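Local coordinates for sensor histidine kinase (Clostridium perfringens, PDB 4ONX), which is a sensor histidine kinase whose sensor domain, a single Cache domain, probably detects an extracellular signal and binds zinc in this crystal, at residues T38-A43 and L131-P136; I49-E54 and S63-Y68; N77-I82 and I147-Y152; A85-V90 and G141-F146. All blocks are in the same frame, centred on the assembly; numbering follows the deposited sequence.

Contact 1: T38-A43 and L131-P136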
loop_
_atom_site.group_PDB
_atom_site.type_symbol
_atom_site.label_atom_id
_atom_site.label_comp_id
_atom_site.label_asym_id
_atom_site.label_seq_id
_atom_site.Cartn_x
_atom_site.Cartn_y
_atom_site.Cartn_z
ATOM N N THR E 38 -28.985 -9.629 5.072
ATOM C CA THR E 38 -27.586 -9.286 4.828
ATOM C C THR E 38 -27.243 -7.877 5.287
ATOM O O THR E 38 -26.204 -7.647 5.914
ATOM C CB THR E 38 -27.255 -9.357 3.334
ATOM O OG1 THR E 38 -27.517 -10.672 2.854
ATOM C CG2 THR E 38 -25.792 -9.019 3.068
ATOM N N LEU E 39 -28.096 -6.922 4.952
ATOM C CA LEU E 39 -27.837 -5.553 5.336
ATOM C C LEU E 39 -27.785 -5.406 6.854
ATOM O O LEU E 39 -26.893 -4.743 7.391
ATOM C CB LEU E 39 -28.908 -4.618 4.770
ATOM C CG LEU E 39 -29.092 -4.536 3.251
ATOM C CD1 LEU E 39 -30.177 -3.520 2.929
ATOM C CD2 LEU E 39 -27.806 -4.154 2.535
ATOM N N LYS E 40 -28.735 -6.028 7.540
ATOM C CA LYS E 40 -28.830 -5.903 8.996
ATOM C C LYS E 40 -27.644 -6.573 9.689
ATOM O O LYS E 40 -27.009 -5.967 10.551
ATOM C CB LYS E 40 -30.191 -6.463 9.474
ATOM C CG LYS E 40 -30.705 -6.149 10.945
ATOM C CD LYS E 40 -30.384 -7.110 12.111
ATOM C CE LYS E 40 -31.153 -6.689 13.375
ATOM N NZ LYS E 40 -30.857 -7.534 14.576
ATOM N N GLU E 41 -27.311 -7.797 9.286
ATOM C CA GLU E 41 -26.198 -8.522 9.928
ATOM C C GLU E 41 -24.883 -7.765 9.689
ATOM O O GLU E 41 -24.089 -7.548 10.611
ATOM C CB GLU E 41 -26.137 -10.001 9.486
ATOM C CG GLU E 41 -25.682 -10.232 8.060
ATOM C CD GLU E 41 -25.635 -11.713 7.698
ATOM O OE1 GLU E 41 -25.388 -12.545 8.602
ATOM O OE2 GLU E 41 -25.818 -12.049 6.503
ATOM N N THR E 42 -24.689 -7.298 8.464
ATOM C CA THR E 42 -23.483 -6.573 8.125
ATOM C C THR E 42 -23.320 -5.336 8.993
ATOM O O THR E 42 -22.247 -5.084 9.550
ATOM C CB THR E 42 -23.503 -6.162 6.650
ATOM O OG1 THR E 42 -23.564 -7.337 5.839
ATOM C CG2 THR E 42 -22.257 -5.377 6.290
ATOM N N ALA E 43 -24.386 -4.562 9.102
ATOM C CA ALA E 43 -24.346 -3.334 9.884
ATOM C C ALA E 43 -24.167 -3.637 11.355
ATOM O O ALA E 43 -23.452 -2.940 12.059
ATOM C CB ALA E 43 -25.623 -2.537 9.672
ATOM N N LEU E 131 -32.222 0.718 -1.087
ATOM C CA LEU E 131 -32.694 0.205 0.196
ATOM C C LEU E 131 -31.599 0.317 1.217
ATOM O O LEU E 131 -30.525 -0.232 1.013
ATOM C CB LEU E 131 -33.105 -1.266 0.062
ATOM C CG LEU E 131 -33.527 -2.007 1.337
ATOM C CD1 LEU E 131 -34.709 -1.328 2.022
ATOM C CD2 LEU E 131 -33.868 -3.447 1.003
ATOM N N ARG E 132 -31.870 1.006 2.319
ATOM C CA ARG E 132 -30.868 1.192 3.347
ATOM C C ARG E 132 -31.317 0.715 4.710
ATOM O O ARG E 132 -32.507 0.636 4.994
ATOM C CB ARG E 132 -30.506 2.670 3.480
ATOM C CG ARG E 132 -30.218 3.403 2.174
ATOM C CD ARG E 132 -31.354 4.311 1.770
ATOM N NE ARG E 132 -31.286 5.594 2.472
ATOM C CZ ARG E 132 -32.339 6.330 2.810
ATOM N NH1 ARG E 132 -32.165 7.504 3.410
ATOM N NH2 ARG E 132 -33.562 5.879 2.590
ATOM N N TRP E 133 -30.341 0.411 5.556
ATOM C CA TRP E 133 -30.592 -0.002 6.924
ATOM C C TRP E 133 -29.720 0.843 7.813
ATOM O O TRP E 133 -28.513 0.911 7.610
ATOM C CB TRP E 133 -30.258 -1.474 7.142
ATOM C CG TRP E 133 -30.237 -1.852 8.592
ATOM C CD1 TRP E 133 -29.140 -1.902 9.407
ATOM C CD2 TRP E 133 -31.356 -2.186 9.410
ATOM N NE1 TRP E 133 -29.507 -2.263 10.678
ATOM C CE2 TRP E 133 -30.865 -2.441 10.707
ATOM C CE3 TRP E 133 -32.727 -2.299 9.174
ATOM C CZ2 TRP E 133 -31.698 -2.800 11.761
ATOM C CZ3 TRP E 133 -33.555 -2.661 10.222
ATOM C CH2 TRP E 133 -33.039 -2.905 11.499
ATOM N N PHE E 134 -30.332 1.491 8.795
ATOM C CA PHE E 134 -29.608 2.341 9.728
ATOM C C PHE E 134 -29.455 1.644 11.065
ATOM O O PHE E 134 -30.413 1.130 11.624
ATOM C CB PHE E 134 -30.326 3.676 9.906
ATOM C CG PHE E 134 -30.296 4.552 8.680
ATOM C CD1 PHE E 134 -31.169 4.330 7.624
ATOM C CD2 PHE E 134 -29.403 5.614 8.593
ATOM C CE1 PHE E 134 -31.143 5.139 6.499
ATOM C CE2 PHE E 134 -29.376 6.427 7.470
ATOM C CZ PHE E 134 -30.251 6.190 6.423
ATOM N N GLN E 135 -28.236 1.672 11.580
ATOM C CA GLN E 135 -27.881 1.007 12.815
ATOM C C GLN E 135 -27.090 1.965 13.673
ATOM O O GLN E 135 -26.030 2.426 13.254
ATOM C CB GLN E 135 -26.983 -0.182 12.471
ATOM C CG GLN E 135 -26.523 -1.028 13.645
ATOM C CD GLN E 135 -27.604 -1.935 14.179
ATOM O OE1 GLN E 135 -28.551 -2.275 13.471
ATOM N NE2 GLN E 135 -27.459 -2.346 15.428
ATOM N N PRO E 136 -27.575 2.267 14.882
ATOM C CA PRO E 136 -26.817 3.174 15.740
ATOM C C PRO E 136 -25.569 2.490 16.276
ATOM O O PRO E 136 -25.480 1.267 16.220
ATOM C CB PRO E 136 -27.790 3.462 16.881
ATOM C CG PRO E 136 -28.623 2.237 16.963
ATOM C CD PRO E 136 -28.783 1.760 15.550
#

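Contact 2: I49-E54 and S63-Y68. With ZN (zinc ion), chain O.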
loop_
_atom_site.group_PDB
_atom_site.type_symbol
_atom_site.label_atom_id
_atom_site.label_comp_id
_atom_site.label_asym_id
_atom_site.label_seq_id
_atom_site.Cartn_x
_atom_site.Cartn_y
_atom_site.Cartn_z
ATOM N N ILE E 49 -18.003 -3.910 16.752
ATOM C CA ILE E 49 -16.545 -3.932 16.813
ATOM C C ILE E 49 -16.007 -2.887 17.790
ATOM O O ILE E 49 -16.225 -1.692 17.610
ATOM C CB ILE E 49 -15.902 -3.624 15.452
ATOM C CG1 ILE E 49 -16.443 -4.540 14.353
ATOM C CG2 ILE E 49 -14.385 -3.743 15.553
ATOM C CD1 ILE E 49 -16.160 -6.002 14.576
ATOM N N PRO E 50 -15.249 -3.324 18.795
ATOM C CA PRO E 50 -14.712 -2.383 19.770
ATOM C C PRO E 50 -14.014 -1.169 19.158
ATOM O O PRO E 50 -14.367 -0.037 19.481
ATOM C CB PRO E 50 -13.697 -3.222 20.545
ATOM C CG PRO E 50 -14.189 -4.612 20.425
ATOM C CD PRO E 50 -14.875 -4.715 19.098
ATOM N N PHE E 51 -13.065 -1.396 18.257
ATOM C CA PHE E 51 -12.329 -0.276 17.680
ATOM C C PHE E 51 -13.188 0.663 16.826
ATOM O O PHE E 51 -12.822 1.815 16.643
ATOM C CB PHE E 51 -11.066 -0.729 16.925
ATOM C CG PHE E 51 -11.323 -1.549 15.688
ATOM C CD1 PHE E 51 -11.749 -0.951 14.513
ATOM C CD2 PHE E 51 -11.047 -2.906 15.672
ATOM C CE1 PHE E 51 -11.959 -1.704 13.365
ATOM C CE2 PHE E 51 -11.244 -3.665 14.524
ATOM C CZ PHE E 51 -11.708 -3.065 13.370
ATOM N N ILE E 52 -14.305 0.175 16.294
ATOM C CA ILE E 52 -15.198 1.021 15.512
ATOM C C ILE E 52 -15.875 1.982 16.466
ATOM O O ILE E 52 -16.073 3.152 16.156
ATOM C CB ILE E 52 -16.281 0.209 14.774
ATOM C CG1 ILE E 52 -15.661 -0.655 13.671
ATOM C CG2 ILE E 52 -17.294 1.129 14.122
ATOM C CD1 ILE E 52 -15.109 0.121 12.493
ATOM N N GLN E 53 -16.216 1.473 17.641
ATOM C CA GLN E 53 -16.877 2.273 18.659
ATOM C C GLN E 53 -15.943 3.349 19.189
ATOM O O GLN E 53 -16.308 4.522 19.233
ATOM C CB GLN E 53 -17.366 1.363 19.784
ATOM C CG GLN E 53 -18.397 0.357 19.294
ATOM C CD GLN E 53 -18.705 -0.729 20.293
ATOM O OE1 GLN E 53 -18.065 -0.833 21.334
ATOM N NE2 GLN E 53 -19.686 -1.559 19.970
ATOM N N GLU E 54 -14.735 2.948 19.575
ATOM C CA GLU E 54 -13.748 3.891 20.097
ATOM C C GLU E 54 -13.439 4.975 19.082
ATOM O O GLU E 54 -13.343 6.148 19.426
ATOM C CB GLU E 54 -12.454 3.175 20.475
ATOM C CG GLU E 54 -12.588 2.217 21.646
ATOM C CD GLU E 54 -11.293 1.487 21.973
ATOM O OE1 GLU E 54 -11.363 0.293 22.326
ATOM O OE2 GLU E 54 -10.202 2.093 21.863
ATOM N N SER E 63 -7.317 6.256 8.616
ATOM C CA SER E 63 -7.427 5.646 7.287
ATOM C C SER E 63 -7.548 4.116 7.283
ATOM O O SER E 63 -8.065 3.549 6.321
ATOM C CB SER E 63 -6.250 6.068 6.409
ATOM O OG SER E 63 -5.032 5.587 6.942
ATOM N N ARG E 64 -7.052 3.446 8.322
ATOM C CA ARG E 64 -7.166 1.984 8.386
ATOM C C ARG E 64 -8.616 1.600 8.627
ATOM O O ARG E 64 -9.076 0.572 8.128
ATOM C CB ARG E 64 -6.266 1.401 9.469
ATOM C CG ARG E 64 -4.781 1.638 9.234
ATOM C CD ARG E 64 -4.167 0.766 8.146
ATOM N NE ARG E 64 -4.272 -0.674 8.425
ATOM C CZ ARG E 64 -5.010 -1.557 7.742
ATOM N NH1 ARG E 64 -5.694 -1.194 6.663
ATOM N NH2 ARG E 64 -5.018 -2.838 8.115
ATOM N N ILE E 65 -9.336 2.415 9.393
ATOM C CA ILE E 65 -10.753 2.156 9.625
ATOM C C ILE E 65 -11.457 2.373 8.308
ATOM O O ILE E 65 -12.338 1.613 7.906
ATOM C CB ILE E 65 -11.383 3.134 10.627
ATOM C CG1 ILE E 65 -10.694 3.064 11.989
ATOM C CG2 ILE E 65 -12.869 2.841 10.777
ATOM C CD1 ILE E 65 -10.832 1.736 12.687
ATOM N N GLN E 66 -11.066 3.444 7.642
ATOM C CA GLN E 66 -11.643 3.792 6.372
ATOM C C GLN E 66 -11.505 2.556 5.470
ATOM O O GLN E 66 -12.487 2.053 4.917
ATOM C CB GLN E 66 -10.902 5.005 5.800
ATOM C CG GLN E 66 -11.738 5.929 4.930
ATOM C CD GLN E 66 -12.217 5.296 3.656
ATOM O OE1 GLN E 66 -11.630 4.337 3.162
ATOM N NE2 GLN E 66 -13.273 5.860 3.089
ATOM N N GLU E 67 -10.289 2.031 5.389
ATOM C CA GLU E 67 -10.009 0.853 4.569
ATOM C C GLU E 67 -10.823 -0.365 5.031
ATOM O O GLU E 67 -11.281 -1.167 4.209
ATOM C CB GLU E 67 -8.502 0.556 4.587
ATOM C CG GLU E 67 -8.016 -0.465 3.559
ATOM C CD GLU E 67 -8.355 -1.903 3.899
ATOM O OE1 GLU E 67 -8.649 -2.187 5.072
ATOM O OE2 GLU E 67 -8.300 -2.755 2.994
ATOM N N TYR E 68 -11.000 -0.505 6.342
ATOM C CA TYR E 68 -11.753 -1.629 6.894
ATOM C C TYR E 68 -13.130 -1.787 6.257
ATOM O O TYR E 68 -13.583 -2.907 6.017
ATOM C CB TYR E 68 -11.901 -1.476 8.413
ATOM C CG TYR E 68 -12.757 -2.553 9.048
ATOM C CD1 TYR E 68 -12.215 -3.768 9.393
ATOM C CD2 TYR E 68 -14.102 -2.342 9.303
ATOM C CE1 TYR E 68 -12.982 -4.751 9.978
ATOM C CE2 TYR E 68 -14.881 -3.318 9.889
ATOM C CZ TYR E 68 -14.310 -4.527 10.221
ATOM O OH TYR E 68 -15.055 -5.529 10.805
HETATM ZN ZN ZN O . -8.335 -4.198 5.306
#

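Contact 3: N77-I82 and I147-Y152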
loop_
_atom_site.group_PDB
_atom_site.type_symbol
_atom_site.label_atom_id
_atom_site.label_comp_id
_atom_site.label_asym_id
_atom_site.label_seq_id
_atom_site.Cartn_x
_atom_site.Cartn_y
_atom_site.Cartn_z
ATOM N N ASN E 77 -21.875 -9.138 -2.189
ATOM C CA ASN E 77 -22.544 -8.745 -3.412
ATOM C C ASN E 77 -23.695 -7.768 -3.200
ATOM O O ASN E 77 -23.815 -6.786 -3.923
ATOM C CB ASN E 77 -23.056 -9.995 -4.140
ATOM C CG ASN E 77 -23.540 -9.696 -5.546
ATOM O OD1 ASN E 77 -23.022 -8.797 -6.212
ATOM N ND2 ASN E 77 -24.513 -10.474 -6.022
ATOM N N ASP E 78 -24.532 -8.024 -2.201
ATOM C CA ASP E 78 -25.695 -7.164 -1.947
ATOM C C ASP E 78 -25.405 -5.841 -1.247
ATOM O O ASP E 78 -26.336 -5.091 -0.964
ATOM C CB ASP E 78 -26.766 -7.934 -1.169
ATOM C CG ASP E 78 -27.452 -8.991 -2.014
ATOM O OD1 ASP E 78 -27.484 -8.842 -3.251
ATOM O OD2 ASP E 78 -27.987 -9.962 -1.437
ATOM N N VAL E 79 -24.144 -5.548 -0.959
ATOM C CA VAL E 79 -23.812 -4.298 -0.306
ATOM C C VAL E 79 -23.147 -3.363 -1.292
ATOM O O VAL E 79 -21.981 -3.533 -1.620
ATOM C CB VAL E 79 -22.871 -4.505 0.877
ATOM C CG1 VAL E 79 -22.478 -3.170 1.478
ATOM C CG2 VAL E 79 -23.541 -5.372 1.925
ATOM N N ASP E 80 -23.890 -2.360 -1.740
ATOM C CA ASP E 80 -23.384 -1.385 -2.692
ATOM C C ASP E 80 -22.913 -0.105 -2.017
ATOM O O ASP E 80 -22.200 0.687 -2.626
ATOM C CB ASP E 80 -24.481 -1.011 -3.681
ATOM C CG ASP E 80 -25.022 -2.205 -4.448
ATOM O OD1 ASP E 80 -24.269 -3.183 -4.644
ATOM O OD2 ASP E 80 -26.194 -2.136 -4.888
ATOM N N ILE E 81 -23.322 0.111 -0.771
ATOM C CA ILE E 81 -22.965 1.324 -0.049
ATOM C C ILE E 81 -22.839 1.062 1.432
ATOM O O ILE E 81 -23.643 0.345 2.022
ATOM C CB ILE E 81 -24.087 2.399 -0.197
ATOM C CG1 ILE E 81 -24.457 2.619 -1.673
ATOM C CG2 ILE E 81 -23.745 3.715 0.517
ATOM C CD1 ILE E 81 -25.551 3.637 -1.918
ATOM N N ILE E 82 -21.832 1.674 2.028
ATOM C CA ILE E 82 -21.627 1.605 3.450
ATOM C C ILE E 82 -21.196 2.965 3.924
ATOM O O ILE E 82 -20.256 3.553 3.385
ATOM C CB ILE E 82 -20.509 0.667 3.876
ATOM C CG1 ILE E 82 -20.849 -0.777 3.570
ATOM C CG2 ILE E 82 -20.240 0.846 5.363
ATOM C CD1 ILE E 82 -19.810 -1.725 4.117
ATOM N N ILE E 147 -24.363 3.544 11.551
ATOM C CA ILE E 147 -23.850 2.888 10.371
ATOM C C ILE E 147 -25.005 2.664 9.441
ATOM O O ILE E 147 -26.043 2.215 9.862
ATOM C CB ILE E 147 -23.208 1.538 10.714
ATOM C CG1 ILE E 147 -22.120 1.756 11.755
ATOM C CG2 ILE E 147 -22.654 0.876 9.466
ATOM C CD1 ILE E 147 -21.263 0.552 12.022
HETATM N N MSE E 148 -24.824 2.996 8.176
HETATM C CA MSE E 148 -25.869 2.801 7.189
HETATM C C MSE E 148 -25.305 1.845 6.189
HETATM O O MSE E 148 -24.129 1.933 5.827
HETATM C CB MSE E 148 -26.241 4.130 6.548
HETATM C CG MSE E 148 -27.458 4.033 5.650
HETATM SE SE MSE E 148 -26.920 3.449 3.858
HETATM C CE MSE E 148 -26.296 5.236 3.321
ATOM N N VAL E 149 -26.124 0.899 5.759
ATOM C CA VAL E 149 -25.708 -0.082 4.775
ATOM C C VAL E 149 -26.833 -0.194 3.771
ATOM O O VAL E 149 -27.985 -0.314 4.165
ATOM C CB VAL E 149 -25.446 -1.453 5.421
ATOM C CG1 VAL E 149 -25.108 -2.487 4.367
ATOM C CG2 VAL E 149 -24.308 -1.363 6.416
ATOM N N GLY E 150 -26.512 -0.181 2.482
ATOM C CA GLY E 150 -27.557 -0.246 1.480
ATOM C C GLY E 150 -27.230 -0.933 0.175
ATOM O O GLY E 150 -26.066 -1.205 -0.146
ATOM N N LYS E 151 -28.288 -1.209 -0.572
ATOM C CA LYS E 151 -28.185 -1.837 -1.872
ATOM C C LYS E 151 -28.939 -0.967 -2.848
ATOM O O LYS E 151 -30.000 -0.444 -2.518
ATOM C CB LYS E 151 -28.820 -3.224 -1.858
ATOM C CG LYS E 151 -28.758 -3.933 -3.201
ATOM C CD LYS E 151 -29.538 -5.227 -3.163
ATOM C CE LYS E 151 -29.527 -5.938 -4.503
ATOM N NZ LYS E 151 -28.168 -6.425 -4.852
ATOM N N TYR E 152 -28.404 -0.829 -4.053
ATOM C CA TYR E 152 -29.035 -0.021 -5.074
ATOM C C TYR E 152 -29.795 -0.883 -6.065
ATOM O O TYR E 152 -29.365 -1.984 -6.397
ATOM C CB TYR E 152 -27.997 0.834 -5.812
ATOM C CG TYR E 152 -28.595 1.630 -6.960
ATOM C CD1 TYR E 152 -29.286 2.817 -6.727
ATOM C CD2 TYR E 152 -28.486 1.183 -8.276
ATOM C CE1 TYR E 152 -29.849 3.537 -7.772
ATOM C CE2 TYR E 152 -29.042 1.902 -9.328
ATOM C CZ TYR E 152 -29.725 3.078 -9.072
ATOM O OH TYR E 152 -30.285 3.801 -10.109
#

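Contact 4: A85-V90 and G141-F146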
loop_
_atom_site.group_PDB
_atom_site.type_symbol
_atom_site.label_atom_id
_atom_site.label_comp_id
_atom_site.label_asym_id
_atom_site.label_seq_id
_atom_site.Cartn_x
_atom_site.Cartn_y
_atom_site.Cartn_z
ATOM N N ALA E 85 -20.948 7.073 10.247
ATOM C CA ALA E 85 -21.010 8.453 10.659
ATOM C C ALA E 85 -20.950 8.589 12.158
ATOM O O ALA E 85 -21.424 7.725 12.895
ATOM C CB ALA E 85 -22.296 9.074 10.148
ATOM N N ASP E 86 -20.341 9.680 12.602
ATOM C CA ASP E 86 -20.302 9.997 14.015
ATOM C C ASP E 86 -21.417 11.033 14.193
ATOM O O ASP E 86 -22.164 11.300 13.249
ATOM C CB ASP E 86 -18.923 10.483 14.453
ATOM C CG ASP E 86 -18.510 11.762 13.785
ATOM O OD1 ASP E 86 -19.331 12.372 13.059
ATOM O OD2 ASP E 86 -17.343 12.145 13.998
HETATM N N MSE E 87 -21.542 11.618 15.373
HETATM C CA MSE E 87 -22.633 12.563 15.598
HETATM C C MSE E 87 -22.507 13.828 14.783
HETATM O O MSE E 87 -23.489 14.546 14.626
HETATM C CB MSE E 87 -22.801 12.866 17.080
HETATM C CG MSE E 87 -23.029 11.613 17.937
HETATM SE SE MSE E 87 -24.575 10.489 17.422
HETATM C CE MSE E 87 -25.605 11.653 16.240
ATOM N N ARG E 88 -21.320 14.118 14.248
ATOM C CA ARG E 88 -21.119 15.320 13.430
ATOM C C ARG E 88 -21.540 15.051 11.982
ATOM O O ARG E 88 -22.054 15.928 11.296
ATOM C CB ARG E 88 -19.641 15.753 13.514
ATOM C CG ARG E 88 -19.253 17.068 12.742
ATOM C CD ARG E 88 -18.780 16.811 11.319
ATOM N NE ARG E 88 -18.651 18.067 10.574
ATOM C CZ ARG E 88 -17.684 18.982 10.711
ATOM N NH1 ARG E 88 -16.710 18.838 11.604
ATOM N NH2 ARG E 88 -17.710 20.082 9.955
ATOM N N GLY E 89 -21.328 13.828 11.519
ATOM C CA GLY E 89 -21.709 13.473 10.165
ATOM C C GLY E 89 -20.919 12.308 9.620
ATOM O O GLY E 89 -20.215 11.612 10.353
ATOM N N VAL E 90 -21.053 12.092 8.320
ATOM C CA VAL E 90 -20.359 11.006 7.638
ATOM C C VAL E 90 -18.868 11.131 7.889
ATOM O O VAL E 90 -18.291 12.184 7.657
ATOM C CB VAL E 90 -20.640 11.029 6.125
ATOM C CG1 VAL E 90 -19.753 10.037 5.385
ATOM C CG2 VAL E 90 -22.111 10.738 5.864
ATOM N N GLY E 141 -22.140 2.769 26.759
ATOM C CA GLY E 141 -23.537 3.145 27.019
ATOM C C GLY E 141 -24.112 4.334 26.256
ATOM O O GLY E 141 -25.330 4.496 26.206
ATOM N N LYS E 142 -23.267 5.182 25.680
ATOM C CA LYS E 142 -23.768 6.338 24.923
ATOM C C LYS E 142 -23.630 6.147 23.423
ATOM O O LYS E 142 -22.688 5.515 22.958
ATOM C CB LYS E 142 -23.066 7.631 25.340
ATOM C CG LYS E 142 -23.486 8.181 26.691
ATOM C CD LYS E 142 -23.061 9.648 26.794
ATOM C CE LYS E 142 -23.806 10.592 25.853
ATOM N NZ LYS E 142 -23.385 12.022 25.972
ATOM N N GLN E 143 -24.575 6.707 22.669
ATOM C CA GLN E 143 -24.553 6.607 21.216
ATOM C C GLN E 143 -23.515 7.563 20.648
ATOM O O GLN E 143 -23.564 8.764 20.914
ATOM C CB GLN E 143 -25.925 6.931 20.625
ATOM C CG GLN E 143 -25.938 6.947 19.105
ATOM C CD GLN E 143 -27.331 7.072 18.508
ATOM O OE1 GLN E 143 -28.340 6.910 19.192
ATOM N NE2 GLN E 143 -27.382 7.329 17.209
ATOM N N VAL E 144 -22.596 7.027 19.850
ATOM C CA VAL E 144 -21.517 7.831 19.269
ATOM C C VAL E 144 -21.633 8.033 17.761
ATOM O O VAL E 144 -20.809 8.719 17.159
ATOM C CB VAL E 144 -20.145 7.212 19.581
ATOM C CG1 VAL E 144 -19.905 7.201 21.082
ATOM C CG2 VAL E 144 -20.042 5.803 19.011
ATOM N N GLY E 145 -22.647 7.434 17.149
ATOM C CA GLY E 145 -22.841 7.571 15.716
ATOM C C GLY E 145 -23.789 6.528 15.174
ATOM O O GLY E 145 -24.648 6.014 15.895
ATOM N N PHE E 146 -23.651 6.229 13.891
ATOM C CA PHE E 146 -24.490 5.228 13.266
ATOM C C PHE E 146 -23.815 4.655 12.036
ATOM O O PHE E 146 -22.848 5.214 11.522
ATOM C CB PHE E 146 -25.852 5.814 12.866
ATOM C CG PHE E 146 -25.796 6.742 11.684
ATOM C CD1 PHE E 146 -25.806 6.235 10.386
ATOM C CD2 PHE E 146 -25.773 8.114 11.862
ATOM C CE1 PHE E 146 -25.765 7.084 9.295
ATOM C CE2 PHE E 146 -25.740 8.967 10.771
ATOM C CZ PHE E 146 -25.731 8.450 9.488
#

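Contact 1: T38-A43 and L131-P136
K40 and A43 meet the indole of W133 from two different sides, while L39 packs beside its base and against L131. This is the helix-on-sheet layer of a Cache domain: helix 33-47 packs against the antiparallel sheet, here over strand 129-139. The short segment axes approach to 8.4 Å and run at 31° to each other in the same general direction. That small angle lets successive helical turns follow the strand, with L39 nearest W133 and A43 nearest Q135.

W133 gives the largest share of the contact surface. K40 places CG over one face of its six-membered ring, 3.9 Å from the centroid, a CH-pi contact displaced toward the rim. With CG of K40 anti to the backbone N (chi1 -166°), the aliphatic chain runs alongside the indole, pointing the same way, and its end leads away from the strand. A43 comes instead to the edge of the indole, CB lying near the ring plane and 3.6 Å from CD1 of W133. In the next position the two leucine side chains L39 and L131 meet at a slant, CD1 of L39 4.0 Å from CG of L131. CB of A43 also reaches CB of Q135, at 3.9 Å.

No hydrogen bond joins helix to strand. Beyond the pair, L39 and A43 also rest on V149 of strand 142-153, and W133 meets the ring of Y120 of the second subunit, whose strand continues the sheet. The indole is tied down within its own strand: NE1 of W133 donates in the ring plane to a lone pair of OE1 of Q135, at 3.0 Å.

Contact 2: I49-E54 and S63-Y68
F51 and Y68 form the aromatic centre of a helix-helix contact of the Cache domain, where the start of helix 50-58 faces helix 63-75. The segment axes stay 11.3 Å apart and cross at -126°, a wide spacing that the aromatic and isoleucine side chains bridge.

The aromatic interaction is T-shaped. F51 turns its edge toward the face of Y68, with planes at 88° and centroids 5.4 Å apart; CZ of F51 sits above the rim of the tyrosine ring rather than its middle. The first torsion of Y68 (176°) turns its ring away from the backbone N and across to helix 50-58.

Aliphatic packing surrounds the pair. I65 and F51 slide past each other in opposite directions, bringing CD1 of I65 beside CD1 of F51. I52 crosses I65 obliquely, its CD1 lying 3.9 Å from CG2 of I65, and the same methyl lies 4.2 Å from CD2 of Y68. I49, at the N-cap position, approaches the far end of the tyrosine, its CG1 3.9 Å from OH of Y68.

Polar groups occupy another side of helix 63-75. R64 and E67 form an intrahelical salt bridge, and both residues also pair with charged residues of the third subunit. H71, together with E67 and H71 of that subunit, completes the intersubunit zinc site, to which OE1 of E67 binds at 2.0 Å.

Contact 3: N77-I82 and I147-Y152
The carbonyl O of G150 receives two backbone N-H groups, from D80 at 2.9 Å and from I81 at 3.1 Å. The first donor lies in the carbonyl plane, whereas the second is tilted 33° from it. In return, N of G150 donates to O of I81 at 3.0 Å.

Side chains extend this exchange toward the chain end. OD2 of D80 takes the backbone N-H of Y152 at 2.7 Å, on the anti side of the carboxylate and with a nearly straight N-H...O angle of 170°. K151 reaches D78: stretched out from its backbone (chi1 179°) and bent only at the last torsion, it makes a salt bridge in which NZ of K151 meets OD1 of D78 on the anti side, 3.0 Å away and well out of the carboxylate plane.

With D80 and I81 both facing G150, the backbone here is a classic beta bulge, placed where strand 81-86 joins the antiparallel sheet of the Cache fold. Next to it I82 and V149 make a non-hydrogen-bonded pair.

V79 and V149 lie at a slant to each other, their CG1 atoms 4.0 Å apart, and I73 of helix 63-75 touches V79 while L39 and A43 of helix 33-47 touch V149. Selenomethionine M148 brings its CE to CG2 of I81, 4.1 Å away; I100 of helix 97-106 packs on I81, and F104 of the second subunit packs on both I81 and M148.

Contact 4: A85-V90 and G141-F146
Q143 and V144 open the contact with strand 142-153 as it leaves its hairpin turn, both meeting the turn that follows strand 81-86. CG of Q143 lies 4.2 Å from SE of selenomethionine M87. The extended chain of Q143 carries its amide forward along its own strand, where NE2 makes a weak hydrogen bond to O of G145.

V144 takes part through its carbonyl: CA of D86 lies 3.4 Å from O of V144, in a CA-H...O contact, and CG of M87 stands 3.7 Å from the same oxygen. Opposite it, D86 shapes the turn. With CG placed between backbone N and carbonyl carbon (chi1 63°), OD1 of D86 accepts from N of R88 and from N of G89, each 2.9 Å away. The R88 bond closes an Asx turn and comes from above the carboxylate plane; the G89 bond lies nearly in line with the C-O bond.

G145 follows at phi 164°, where a CB would run into the carbonyl O of V144, and its N lies beside SE of M87.

F146 then pairs with A85 as an antiparallel hydrogen-bonded pair. N of A85 donates to O of F146, and N of F146 to O of A85, both at 2.9 Å. The phenyl group swings over A85, whose CB sits 3.8 Å from the ring centroid in a CH-pi contact.

On the other edge, V144 and G145 both face V137 of strand 129-139 in a classic beta bulge, while L56 of helix 50-58 packs against D86 and V144.

Contacts 3 and 4 join the same two strands, 81-86 and 142-153: contact 3 is largely buried near the centre of the chain, whereas contact 4 is partly exposed, its centre about 16 Å from the centre of the chain. Both rest on backbone hydrogen bonds; contact 3 adds a salt bridge and a carboxylate bond, contact 4 a CH-pi contact. Contacts 1 and 2 have no hydrogen bond across their segments and rely on buried apolar and aromatic packing, helix on strand and helix on helix. Contact 1 meets contacts 3 and 4 through neighbouring strands 129-139 and 142-153; contact 2 touches contact 4 alone. Contacts 1, 3 and 4 touch the second subunit; contacts 1 and 2 both touch the third, contact 2 sharing zinc with it.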